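PDB 5T09: type III secretion system effector HopBA1 from Pseudomonas syringae pv. aptata, which acts as a virulence factor recognised by the Arabidopsis disease resistance protein RBA1, which then triggers plant cell death, and enhances RBA1 self-association. Local coordinates for residues N47-I61 with P202-L215. Residues are numbered along the deposited sequence; the frame is centred on the assembly and turned at random.
With K (potassium ion), chain B.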
ATOM      1  N   ASN A  47       7.548  13.176  -2.567  1.00 69.90           N
ATOM      2  CA  ASN A  47       6.811  12.715  -3.735  1.00 65.53           C
ATOM      3  C   ASN A  47       5.324  12.978  -3.558  1.00 63.60           C
ATOM      4  O   ASN A  47       4.790  12.916  -2.448  1.00 65.94           O
ATOM      5  CB  ASN A  47       7.025  11.215  -3.986  1.00 64.52           C
ATOM      6  CG  ASN A  47       8.420  10.898  -4.471  1.00 61.90           C
ATOM      7  OD1 ASN A  47       8.701  10.966  -5.666  1.00 68.22           O
ATOM      8  ND2 ASN A  47       9.301  10.538  -3.546  1.00 56.00           N
ATOM      9  N   ASN A  48       4.654  13.257  -4.679  1.00 62.78           N
ATOM     10  CA  ASN A  48       3.201  13.368  -4.684  1.00 55.13           C
ATOM     11  C   ASN A  48       2.514  12.011  -4.628  1.00 52.03           C
ATOM     12  O   ASN A  48       1.334  11.947  -4.262  1.00 51.43           O
ATOM     13  CB  ASN A  48       2.725  14.120  -5.929  1.00 59.17           C
ATOM     14  CG  ASN A  48       3.026  15.601  -5.866  1.00 77.17           C
ATOM     15  OD1 ASN A  48       3.098  16.184  -4.783  1.00 74.89           O
ATOM     16  ND2 ASN A  48       3.198  16.222  -7.029  1.00 87.10           N
ATOM     17  N   LEU A  49       3.215  10.934  -4.976  1.00 47.01           N
ATOM     18  CA  LEU A  49       2.622   9.605  -4.987  1.00 43.53           C
ATOM     19  C   LEU A  49       3.655   8.594  -4.520  1.00 49.09           C
ATOM     20  O   LEU A  49       4.766   8.537  -5.060  1.00 44.85           O
ATOM     21  CB  LEU A  49       2.109   9.240  -6.385  1.00 48.69           C
ATOM     22  CG  LEU A  49       1.464   7.860  -6.537  1.00 43.24           C
ATOM     23  CD1 LEU A  49       0.240   7.730  -5.649  1.00 49.35           C
ATOM     24  CD2 LEU A  49       1.093   7.608  -7.988  1.00 50.18           C
ATOM     25  N   VAL A  50       3.281   7.806  -3.514  1.00 47.43           N
ATOM     26  CA  VAL A  50       4.119   6.748  -2.967  1.00 53.24           C
ATOM     27  C   VAL A  50       3.330   5.450  -3.000  1.00 47.20           C
ATOM     28  O   VAL A  50       2.142   5.427  -2.659  1.00 38.98           O
ATOM     29  CB  VAL A  50       4.573   7.065  -1.525  1.00 48.00           C
ATOM     30  CG1 VAL A  50       5.287   5.869  -0.899  1.00 42.32           C
ATOM     31  CG2 VAL A  50       5.475   8.294  -1.512  1.00 49.06           C
ATOM     32  N   TYR A  51       3.988   4.371  -3.410  1.00 43.79           N
ATOM     33  CA  TYR A  51       3.415   3.033  -3.368  1.00 39.09           C
ATOM     34  C   TYR A  51       4.067   2.251  -2.238  1.00 40.53           C
ATOM     35  O   TYR A  51       5.299   2.187  -2.157  1.00 45.74           O
ATOM     36  CB  TYR A  51       3.622   2.297  -4.693  1.00 36.33           C
ATOM     37  CG  TYR A  51       2.875   2.888  -5.865  1.00 36.28           C
ATOM     38  CD1 TYR A  51       1.577   2.494  -6.153  1.00 33.53           C
ATOM     39  CD2 TYR A  51       3.467   3.835  -6.686  1.00 39.30           C
ATOM     40  CE1 TYR A  51       0.890   3.026  -7.231  1.00 35.99           C
ATOM     41  CE2 TYR A  51       2.790   4.375  -7.761  1.00 41.71           C
ATOM     42  CZ  TYR A  51       1.501   3.967  -8.027  1.00 41.23           C
ATOM     43  OH  TYR A  51       0.824   4.499  -9.095  1.00 41.84           O
ATOM     44  N   ILE A  52       3.246   1.659  -1.376  1.00 38.82           N
ATOM     45  CA  ILE A  52       3.718   0.778  -0.314  1.00 33.89           C
ATOM     46  C   ILE A  52       3.433  -0.650  -0.754  1.00 35.10           C
ATOM     47  O   ILE A  52       2.273  -1.073  -0.805  1.00 32.00           O
ATOM     48  CB  ILE A  52       3.049   1.090   1.031  1.00 34.95           C
ATOM     49  CG1 ILE A  52       3.405   2.507   1.489  1.00 40.92           C
ATOM     50  CG2 ILE A  52       3.476   0.066   2.092  1.00 36.80           C
ATOM     51  CD1 ILE A  52       2.678   2.948   2.748  1.00 44.22           C
ATOM     52  N   GLY A  53       4.489  -1.397  -1.068  1.00 34.44           N
ATOM     53  CA  GLY A  53       4.334  -2.769  -1.502  1.00 38.15           C
ATOM     54  C   GLY A  53       4.061  -3.689  -0.332  1.00 43.17           C
ATOM     55  O   GLY A  53       4.958  -3.970   0.469  1.00 44.63           O
ATOM     56  N   ASP A  54       2.824  -4.155  -0.211  1.00 37.42           N
ATOM     57  CA  ASP A  54       2.445  -4.968   0.933  1.00 37.41           C
ATOM     58  C   ASP A  54       2.978  -6.384   0.788  1.00 37.99           C
ATOM     59  O   ASP A  54       3.040  -6.935  -0.316  1.00 41.62           O
ATOM     60  CB  ASP A  54       0.928  -5.014   1.091  1.00 39.08           C
ATOM     61  CG  ASP A  54       0.509  -5.483   2.464  1.00 44.51           C
ATOM     62  OD1 ASP A  54       1.034  -4.933   3.457  1.00 37.07           O
ATOM     63  OD2 ASP A  54      -0.327  -6.409   2.552  1.00 41.22           O
ATOM     64  N   GLU A  55       3.374  -6.963   1.913  1.00 36.78           N
ATOM     65  CA  GLU A  55       3.588  -8.400   2.044  1.00 39.95           C
ATOM     66  C   GLU A  55       2.477  -8.887   2.964  1.00 39.03           C
ATOM     67  O   GLU A  55       2.520  -8.656   4.177  1.00 42.11           O
ATOM     68  CB  GLU A  55       4.968  -8.716   2.604  1.00 49.40           C
ATOM     69  CG  GLU A  55       6.113  -8.126   1.800  1.00 67.13           C
ATOM     70  CD  GLU A  55       7.467  -8.593   2.294  1.00 71.85           C
ATOM     71  OE1 GLU A  55       7.558  -9.737   2.795  1.00 65.99           O
ATOM     72  OE2 GLU A  55       8.439  -7.814   2.188  1.00 68.97           O
ATOM     73  N   HIS A  56       1.469  -9.531   2.383  1.00 37.30           N
ATOM     74  CA  HIS A  56       0.281  -9.889   3.145  1.00 35.69           C
ATOM     75  C   HIS A  56       0.665 -10.786   4.315  1.00 38.23           C
ATOM     76  O   HIS A  56       1.382 -11.774   4.147  1.00 43.79           O
ATOM     77  CB  HIS A  56      -0.737 -10.596   2.248  1.00 42.18           C
ATOM     78  CG  HIS A  56      -1.111  -9.826   1.020  1.00 38.64           C
ATOM     79  ND1 HIS A  56      -1.227  -8.452   1.004  1.00 38.37           N
ATOM     80  CD2 HIS A  56      -1.396 -10.242  -0.237  1.00 37.96           C
ATOM     81  CE1 HIS A  56      -1.570  -8.056  -0.210  1.00 37.66           C
ATOM     82  NE2 HIS A  56      -1.679  -9.122  -0.981  1.00 39.41           N
ATOM     83  N   GLY A  57       0.195 -10.429   5.506  1.00 40.04           N
ATOM     84  CA  GLY A  57       0.424 -11.216   6.697  1.00 42.86           C
ATOM     85  C   GLY A  57       1.535 -10.708   7.590  1.00 44.90           C
ATOM     86  O   GLY A  57       1.645 -11.167   8.734  1.00 44.43           O
ATOM     87  N   LYS A  58       2.351  -9.773   7.114  1.00 38.38           N
ATOM     88  CA  LYS A  58       3.501  -9.292   7.870  1.00 39.30           C
ATOM     89  C   LYS A  58       3.078  -8.100   8.721  1.00 39.78           C
ATOM     90  O   LYS A  58       2.660  -7.067   8.187  1.00 41.33           O
ATOM     91  CB  LYS A  58       4.644  -8.918   6.928  1.00 40.34           C
ATOM     92  CG  LYS A  58       5.178 -10.085   6.103  1.00 40.75           C
ATOM     93  CD  LYS A  58       5.731 -11.203   6.979  1.00 45.54           C
ATOM     94  CE  LYS A  58       6.349 -12.302   6.131  1.00 47.86           C
ATOM     95  NZ  LYS A  58       6.893 -13.409   6.955  1.00 51.06           N
ATOM     96  N   LEU A  59       3.199  -8.249  10.042  1.00 41.83           N
ATOM     97  CA  LEU A  59       2.691  -7.247  10.976  1.00 42.03           C
ATOM     98  C   LEU A  59       3.440  -5.923  10.870  1.00 46.75           C
ATOM     99  O   LEU A  59       2.861  -4.863  11.131  1.00 42.62           O
ATOM    100  CB  LEU A  59       2.788  -7.786  12.405  1.00 41.56           C
ATOM    101  CG  LEU A  59       2.012  -9.078  12.682  1.00 53.21           C
ATOM    102  CD1 LEU A  59       2.485  -9.732  13.968  1.00 57.61           C
ATOM    103  CD2 LEU A  59       0.524  -8.799  12.750  1.00 47.53           C
ATOM    104  N   PHE A  60       4.722  -5.957  10.499  1.00 48.63           N
ATOM    105  CA  PHE A  60       5.536  -4.745  10.542  1.00 44.67           C
ATOM    106  C   PHE A  60       4.944  -3.633   9.684  1.00 37.55           C
ATOM    107  O   PHE A  60       4.992  -2.458  10.065  1.00 43.78           O
ATOM    108  CB  PHE A  60       6.963  -5.054  10.086  1.00 51.05           C
ATOM    109  CG  PHE A  60       7.822  -3.835   9.924  1.00 50.92           C
ATOM    110  CD1 PHE A  60       8.521  -3.314  11.003  1.00 54.07           C
ATOM    111  CD2 PHE A  60       7.931  -3.205   8.694  1.00 50.10           C
ATOM    112  CE1 PHE A  60       9.309  -2.192  10.859  1.00 55.92           C
ATOM    113  CE2 PHE A  60       8.720  -2.082   8.544  1.00 50.66           C
ATOM    114  CZ  PHE A  60       9.408  -1.575   9.627  1.00 49.50           C
ATOM    115  N   ILE A  61       4.391  -3.977   8.525  1.00 37.59           N
ATOM    116  CA  ILE A  61       3.995  -2.984   7.529  1.00 42.20           C
ATOM    117  C   ILE A  61       2.776  -2.208   8.018  1.00 46.13           C
ATOM    118  O   ILE A  61       2.822  -0.970   8.057  1.00 44.09           O
ATOM    119  CB  ILE A  61       3.759  -3.653   6.164  1.00 38.50           C
ATOM    120  CG1 ILE A  61       5.092  -4.198   5.637  1.00 42.43           C
ATOM    121  CG2 ILE A  61       3.167  -2.666   5.163  1.00 36.05           C
ATOM    122  CD1 ILE A  61       4.984  -5.105   4.436  1.00 43.46           C
ATOM    123  N   PRO A 202       4.894   1.572 -11.105  1.00 44.00           N
ATOM    124  CA  PRO A 202       4.237   0.316 -11.482  1.00 42.23           C
ATOM    125  C   PRO A 202       3.675   0.370 -12.894  1.00 50.29           C
ATOM    126  O   PRO A 202       3.308   1.430 -13.403  1.00 49.50           O
ATOM    127  CB  PRO A 202       3.122   0.171 -10.441  1.00 39.29           C
ATOM    128  CG  PRO A 202       3.587   0.980  -9.272  1.00 41.62           C
ATOM    129  CD  PRO A 202       4.322   2.144  -9.874  1.00 41.73           C
ATOM    130  N   LYS A 203       3.609  -0.799 -13.527  1.00 49.06           N
ATOM    131  CA  LYS A 203       3.068  -0.885 -14.875  1.00 51.74           C
ATOM    132  C   LYS A 203       1.576  -0.575 -14.868  1.00 46.56           C
ATOM    133  O   LYS A 203       0.838  -1.012 -13.981  1.00 42.52           O
ATOM    134  CB  LYS A 203       3.315  -2.275 -15.461  1.00 70.48           C
ATOM    135  CG  LYS A 203       2.742  -2.462 -16.861  1.00 98.34           C
ATOM    136  CD  LYS A 203       3.384  -3.635 -17.593  1.00126.93           C
ATOM    137  CE  LYS A 203       3.118  -4.959 -16.896  1.00149.24           C
ATOM    138  NZ  LYS A 203       3.700  -6.105 -17.650  1.00168.71           N
ATOM    139  N   ASP A 204       1.136   0.186 -15.869  1.00 49.29           N
ATOM    140  CA  ASP A 204      -0.256   0.611 -16.013  1.00 53.67           C
ATOM    141  C   ASP A 204      -0.733   1.458 -14.838  1.00 47.73           C
ATOM    142  O   ASP A 204      -1.939   1.557 -14.598  1.00 42.46           O
ATOM    143  CB  ASP A 204      -1.191  -0.589 -16.197  1.00 53.00           C
ATOM    144  CG  ASP A 204      -0.947  -1.324 -17.502  1.00 57.33           C
ATOM    145  OD1 ASP A 204      -0.648  -0.658 -18.513  1.00 67.78           O
ATOM    146  OD2 ASP A 204      -1.053  -2.568 -17.514  1.00 55.67           O
HETATM  147  N   MSE A 205       0.186   2.070 -14.093  1.00 45.53           N
HETATM  148  CA  MSE A 205      -0.188   2.984 -13.015  1.00 41.60           C
HETATM  149  C   MSE A 205       0.646   4.260 -13.098  1.00 49.01           C
HETATM  150  O   MSE A 205       1.650   4.308 -13.807  1.00 54.48           O
HETATM  151  CB  MSE A 205      -0.011   2.314 -11.645  1.00 39.08           C
HETATM  152  CG  MSE A 205      -0.620   0.915 -11.560  1.00 44.28           C
HETATM  153 SE   MSE A 205      -0.572   0.128  -9.769  1.00 45.90          SE
HETATM  154  CE  MSE A 205      -2.040   1.148  -8.978  1.00 38.52           C
ATOM    155  N   ARG A 206       0.224   5.295 -12.374  1.00 42.27           N
ATOM    156  CA  ARG A 206       0.909   6.574 -12.436  1.00 45.35           C
ATOM    157  C   ARG A 206       2.306   6.470 -11.820  1.00 46.54           C
ATOM    158  O   ARG A 206       2.517   5.713 -10.867  1.00 44.37           O
ATOM    159  CB  ARG A 206       0.115   7.643 -11.696  1.00 47.26           C
ATOM    160  CG  ARG A 206      -1.262   7.913 -12.261  1.00 53.73           C
ATOM    161  CD  ARG A 206      -2.120   8.602 -11.220  1.00 54.98           C
ATOM    162  NE  ARG A 206      -2.388   7.716 -10.091  1.00 56.91           N
ATOM    163  CZ  ARG A 206      -2.897   8.111  -8.929  1.00 52.23           C
ATOM    164  NH1 ARG A 206      -3.201   9.385  -8.727  1.00 62.14           N
ATOM    165  NH2 ARG A 206      -3.104   7.224  -7.969  1.00 44.99           N
ATOM    166  N   PRO A 207       3.271   7.236 -12.327  1.00 49.42           N
ATOM    167  CA  PRO A 207       4.611   7.214 -11.727  1.00 51.85           C
ATOM    168  C   PRO A 207       4.565   7.603 -10.256  1.00 52.11           C
ATOM    169  O   PRO A 207       3.838   8.513  -9.856  1.00 50.96           O
ATOM    170  CB  PRO A 207       5.395   8.239 -12.555  1.00 61.23           C
ATOM    171  CG  PRO A 207       4.628   8.391 -13.820  1.00 68.40           C
ATOM    172  CD  PRO A 207       3.194   8.174 -13.460  1.00 56.09           C
ATOM    173  N   GLY A 208       5.351   6.899  -9.452  1.00 50.29           N
ATOM    174  CA  GLY A 208       5.434   7.205  -8.036  1.00 48.79           C
ATOM    175  C   GLY A 208       6.603   6.482  -7.407  1.00 49.26           C
ATOM    176  O   GLY A 208       7.182   5.561  -7.988  1.00 52.31           O
ATOM    177  N   LEU A 209       6.940   6.922  -6.200  1.00 54.38           N
ATOM    178  CA  LEU A 209       7.988   6.287  -5.411  1.00 54.03           C
ATOM    179  C   LEU A 209       7.449   4.982  -4.834  1.00 48.24           C
ATOM    180  O   LEU A 209       6.435   4.982  -4.132  1.00 44.31           O
ATOM    181  CB  LEU A 209       8.445   7.240  -4.306  1.00 65.69           C
ATOM    182  CG  LEU A 209       9.685   6.925  -3.456  1.00 70.73           C
ATOM    183  CD1 LEU A 209       9.394   5.891  -2.377  1.00 63.08           C
ATOM    184  CD2 LEU A 209      10.833   6.472  -4.334  1.00 78.80           C
ATOM    185  N   VAL A 210       8.119   3.870  -5.136  1.00 45.48           N
ATOM    186  CA  VAL A 210       7.696   2.548  -4.685  1.00 45.63           C
ATOM    187  C   VAL A 210       8.595   2.114  -3.538  1.00 51.46           C
ATOM    188  O   VAL A 210       9.827   2.176  -3.644  1.00 49.67           O
ATOM    189  CB  VAL A 210       7.740   1.522  -5.831  1.00 43.47           C
ATOM    190  CG1 VAL A 210       7.316   0.147  -5.330  1.00 43.98           C
ATOM    191  CG2 VAL A 210       6.844   1.970  -6.977  1.00 42.06           C
ATOM    192  N   ILE A 211       7.977   1.664  -2.449  1.00 44.75           N
ATOM    193  CA  ILE A 211       8.682   1.193  -1.265  1.00 45.99           C
ATOM    194  C   ILE A 211       8.523  -0.317  -1.167  1.00 45.32           C
ATOM    195  O   ILE A 211       7.429  -0.851  -1.379  1.00 44.17           O
ATOM    196  CB  ILE A 211       8.155   1.875   0.013  1.00 45.91           C
ATOM    197  CG1 ILE A 211       8.413   3.382  -0.048  1.00 49.98           C
ATOM    198  CG2 ILE A 211       8.800   1.250   1.262  1.00 47.55           C
ATOM    199  CD1 ILE A 211       7.868   4.162   1.134  1.00 57.66           C
ATOM    200  N   SER A 212       9.617  -0.996  -0.843  1.00 45.29           N
ATOM    201  CA  SER A 212       9.623  -2.419  -0.544  1.00 43.43           C
ATOM    202  C   SER A 212      10.167  -2.614   0.863  1.00 47.53           C
ATOM    203  O   SER A 212      10.659  -1.676   1.495  1.00 52.28           O
ATOM    204  CB  SER A 212      10.474  -3.200  -1.554  1.00 46.76           C
ATOM    205  OG  SER A 212      11.836  -2.834  -1.453  1.00 51.72           O
ATOM    206  N   PHE A 213      10.085  -3.847   1.356  1.00 43.16           N
ATOM    207  CA  PHE A 213      10.469  -4.142   2.730  1.00 46.88           C
ATOM    208  C   PHE A 213      11.442  -5.308   2.785  1.00 49.58           C
ATOM    209  O   PHE A 213      11.232  -6.337   2.137  1.00 55.24           O
ATOM    210  CB  PHE A 213       9.236  -4.435   3.581  1.00 46.68           C
ATOM    211  CG  PHE A 213       8.364  -3.240   3.774  1.00 43.62           C
ATOM    212  CD1 PHE A 213       8.621  -2.339   4.793  1.00 40.89           C
ATOM    213  CD2 PHE A 213       7.304  -2.998   2.923  1.00 42.29           C
ATOM    214  CE1 PHE A 213       7.826  -1.226   4.966  1.00 40.93           C
ATOM    215  CE2 PHE A 213       6.507  -1.889   3.090  1.00 42.04           C
ATOM    216  CZ  PHE A 213       6.769  -0.999   4.113  1.00 40.98           C
ATOM    217  N   ASP A 214      12.503  -5.127   3.564  1.00 49.96           N
ATOM    218  CA  ASP A 214      13.467  -6.172   3.887  1.00 58.94           C
ATOM    219  C   ASP A 214      13.220  -6.565   5.340  1.00 55.38           C
ATOM    220  O   ASP A 214      13.626  -5.855   6.263  1.00 50.48           O
ATOM    221  CB  ASP A 214      14.894  -5.676   3.667  1.00 67.10           C
ATOM    222  CG  ASP A 214      15.938  -6.613   4.241  1.00 77.17           C
ATOM    223  OD1 ASP A 214      15.605  -7.781   4.534  1.00 70.53           O
ATOM    224  OD2 ASP A 214      17.098  -6.179   4.395  1.00 79.30           O
ATOM    225  N   LEU A 215      12.543  -7.695   5.539  1.00 53.05           N
ATOM    226  CA  LEU A 215      12.205  -8.175   6.871  1.00 52.89           C
ATOM    227  C   LEU A 215      13.184  -9.230   7.377  1.00 60.88           C
ATOM    228  O   LEU A 215      12.832 -10.019   8.259  1.00 66.59           O
ATOM    229  CB  LEU A 215      10.780  -8.733   6.881  1.00 49.95           C
ATOM    230  CG  LEU A 215       9.695  -7.796   6.340  1.00 46.47           C
ATOM    231  CD1 LEU A 215       8.331  -8.464   6.391  1.00 45.70           C
ATOM    232  CD2 LEU A 215       9.670  -6.479   7.100  1.00 49.33           C
TER
HETATM  233  K     K B 301       3.998   3.597 -14.866  1.00 51.21           K
HETATM  234  O   HOH W   1      -2.007   4.731  -8.951  1.00 33.54           O
HETATM  235  O   HOH W   2       7.369  -5.158  -0.092  1.00 61.13           O
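P202 packs over one face of the Y51 ring, its CG 3.6 Å from the ring centroid and only 5° off the normal, a CH-pi contact centred on the face. With its CG anti to the carbonyl carbon (chi1 -66°), Y51 sends its ring back toward the loop that precedes strand 209-214. There Y51 OH donates to the carbonyl of R206, 2.7 Å from OH to O, in the carbonyl plane and on a lone pair. Water 1 donates to the same hydroxyl and accepts from R206 NH2, while selenomethionine M205 approaches the ring obliquely. L49 CD2 lies over one face of the R206 guanidinium, offset toward its rim; R206 NE turns to D170 in a salt bridge. Thus Y51 packs against the type II turn P202-M205 and is bonded to the residue that follows it, a turn whose P202 and M205 carbonyls bind potassium together with D200.

Between the strands, Y51 is gripped at its backbone N and O: its N donates to L209 O at 2.6 Å, and its O accepts from I211 N at 2.7 Å. On the side of the sheet away from the Y51 ring, V50 CG1 meets I211 CD1 at 3.7 Å.

Farther along, F213 is held between two isoleucines. I61 CG1 sits 3.6 Å from the centroid of the F213 ring, over the centre of one face, and I211 CG2 lies toward the rim of the other; I52 CG2 and G53 O meet the edge. F60 adds CE2 against F213 CD1, the two rings meeting obliquely with planes at 72°. L215 CD1 packs along the side chain of K58, 3.6 Å from K58 CG.

Strands 49-54 and 209-214 are parallel neighbours inside the mixed sheet of this EreA/ChaN-like alpha-beta fold, clasped by a potassium-bound turn at one end and by F60 and I61 of helix 60-74 at the other.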